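Local coordinates for hypothetical protein aq_1956 (Aquifex aeolicus, PDB 2YVT) that is of unknown function but belongs to the calcineurin-like metallophosphoesterase superfamily and probably hydrolyses phosphate esters with the help of bound metal ions, at residues E76-F81 and L107-E112. Sequence-based numbering, arbitrary orientation.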
# COMPACT_ATOMS: atom_id res chain seq x y z
N GLU A 76 16.08 -0.90 -11.18
CA GLU A 76 15.55 -0.82 -12.54
C GLU A 76 14.03 -0.99 -12.54
O GLU A 76 13.30 -0.28 -13.24
CB GLU A 76 16.21 -1.90 -13.41
CG GLU A 76 15.92 -1.82 -14.90
CD GLU A 76 16.78 -2.79 -15.72
OE1 GLU A 76 17.32 -3.75 -15.15
OE2 GLU A 76 16.91 -2.57 -16.94
N THR A 77 13.56 -1.94 -11.74
CA THR A 77 12.13 -2.26 -11.71
C THR A 77 11.34 -1.15 -11.02
O THR A 77 10.28 -0.75 -11.50
CB THR A 77 11.88 -3.62 -11.05
OG1 THR A 77 12.70 -4.61 -11.70
CG2 THR A 77 10.41 -4.03 -11.16
N LEU A 78 11.88 -0.61 -9.93
CA LEU A 78 11.22 0.52 -9.27
C LEU A 78 11.19 1.76 -10.15
O LEU A 78 10.17 2.46 -10.22
CB LEU A 78 11.90 0.84 -7.93
CG LEU A 78 11.64 -0.15 -6.80
CD1 LEU A 78 12.52 0.22 -5.60
CD2 LEU A 78 10.17 -0.20 -6.41
N ASP A 79 12.29 2.03 -10.84
CA ASP A 79 12.33 3.17 -11.75
C ASP A 79 11.28 3.01 -12.84
O ASP A 79 10.58 3.97 -13.18
CB ASP A 79 13.73 3.32 -12.36
CG ASP A 79 14.76 3.81 -11.37
OD1 ASP A 79 14.40 4.23 -10.25
OD2 ASP A 79 15.96 3.76 -11.72
N LYS A 80 11.14 1.79 -13.36
CA LYS A 80 10.14 1.52 -14.39
C LYS A 80 8.73 1.69 -13.85
O LYS A 80 7.85 2.24 -14.53
CB LYS A 80 10.32 0.10 -14.95
CG LYS A 80 9.43 -0.23 -16.12
CD LYS A 80 9.76 -1.62 -16.60
CE LYS A 80 8.82 -2.11 -17.68
NZ LYS A 80 9.20 -3.51 -18.04
N PHE A 81 8.51 1.26 -12.61
CA PHE A 81 7.22 1.45 -11.96
C PHE A 81 6.88 2.94 -11.84
O PHE A 81 5.78 3.36 -12.21
CB PHE A 81 7.20 0.80 -10.57
CG PHE A 81 6.03 1.22 -9.72
CD1 PHE A 81 4.79 0.64 -9.88
CD2 PHE A 81 6.18 2.21 -8.74
CE1 PHE A 81 3.70 1.02 -9.10
CE2 PHE A 81 5.10 2.60 -7.95
CZ PHE A 81 3.86 2.01 -8.13
N LEU A 107 12.88 4.45 -1.26
CA LEU A 107 12.72 5.90 -1.09
C LEU A 107 13.64 6.70 -2.01
O LEU A 107 13.27 7.78 -2.46
CB LEU A 107 12.91 6.30 0.37
CG LEU A 107 11.82 5.76 1.31
CD1 LEU A 107 12.09 6.18 2.75
CD2 LEU A 107 10.42 6.15 0.87
N ARG A 108 14.81 6.16 -2.32
CA ARG A 108 15.66 6.80 -3.32
C ARG A 108 14.98 6.83 -4.68
O ARG A 108 15.02 7.85 -5.38
CB ARG A 108 17.03 6.12 -3.39
CG ARG A 108 17.92 6.67 -4.49
CD ARG A 108 18.37 8.10 -4.25
NE ARG A 108 18.98 8.65 -5.46
CZ ARG A 108 19.57 9.84 -5.53
NH1 ARG A 108 19.67 10.61 -4.45
NH2 ARG A 108 20.07 10.27 -6.69
N ALA A 109 14.33 5.73 -5.06
CA ALA A 109 13.57 5.69 -6.31
C ALA A 109 12.43 6.71 -6.30
O ALA A 109 12.21 7.41 -7.29
CB ALA A 109 13.05 4.28 -6.58
N ALA A 110 11.74 6.81 -5.17
CA ALA A 110 10.67 7.79 -5.00
C ALA A 110 11.20 9.21 -5.18
O ALA A 110 10.63 10.02 -5.91
CB ALA A 110 10.02 7.65 -3.64
N TYR A 111 12.33 9.49 -4.53
CA TYR A 111 12.98 10.80 -4.64
C TYR A 111 13.30 11.13 -6.10
O TYR A 111 13.01 12.23 -6.58
CB TYR A 111 14.25 10.83 -3.80
CG TYR A 111 15.08 12.06 -4.00
CD1 TYR A 111 14.75 13.25 -3.35
CD2 TYR A 111 16.19 12.05 -4.83
CE1 TYR A 111 15.50 14.39 -3.52
CE2 TYR A 111 16.96 13.19 -5.00
CZ TYR A 111 16.60 14.36 -4.35
OH TYR A 111 17.35 15.51 -4.52
N GLU A 112 13.90 10.18 -6.80
CA GLU A 112 14.33 10.38 -8.19
C GLU A 112 13.17 10.64 -9.14
O GLU A 112 13.33 11.30 -10.18
CB GLU A 112 15.12 9.17 -8.67
CG GLU A 112 16.48 9.06 -8.02
CD GLU A 112 17.30 7.92 -8.59
OE1 GLU A 112 16.94 7.41 -9.68
OE2 GLU A 112 18.31 7.54 -7.97
O HOH W 1 12.47 6.48 -9.97
O HOH W 2 16.24 4.75 -8.24
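A109 points its methyl at helix 65-86 and carries this contact, meeting both L78 and D79. L78 CB touches A109 CB at 3.9 Å, while F82, a turn further along the same helix, packs on A109 as well and the L78 side chain also touches L43 of a loop. D79 can be followed outward. Its CB leaves the helix flank without facing 107-112. CG then lies anti to the carbonyl carbon (chi1 -71°), which swings the carboxylate across the gap until OD1 stands 3.9 Å from A109 CB. At the tip, OD1 comes within 4.1 Å of E112 OE1, the two carboxylate planes turned 41° apart. No direct hydrogen bond joins 76-81 to 107-112; two waters bridge them. One donates to D79 OD1 and, at 2.8 Å, to the backbone oxygen A109 O, a carbonyl near the C-terminal end of its helix. The second donates to D79 OD1 at 2.8 Å and only weakly to E112 OE1, and probably eases the repulsion between the like charges. E112 has its counter-charge in its own helix: R108 NE donates to E112 OE2 at 2.8 Å, close to the guanidinium plane and on the anti lone pair, and Y111 CD2 sits over one guanidinium face, toward its rim. The axes of the two segments approach to 9.5 Å and cross at -38°, with the small alanine at the interface. This helix-helix packing joins the helices before and after strand 91-95, consistent with the calcineurin-like metallophosphoesterase fold, a beta sandwich flanked by helices.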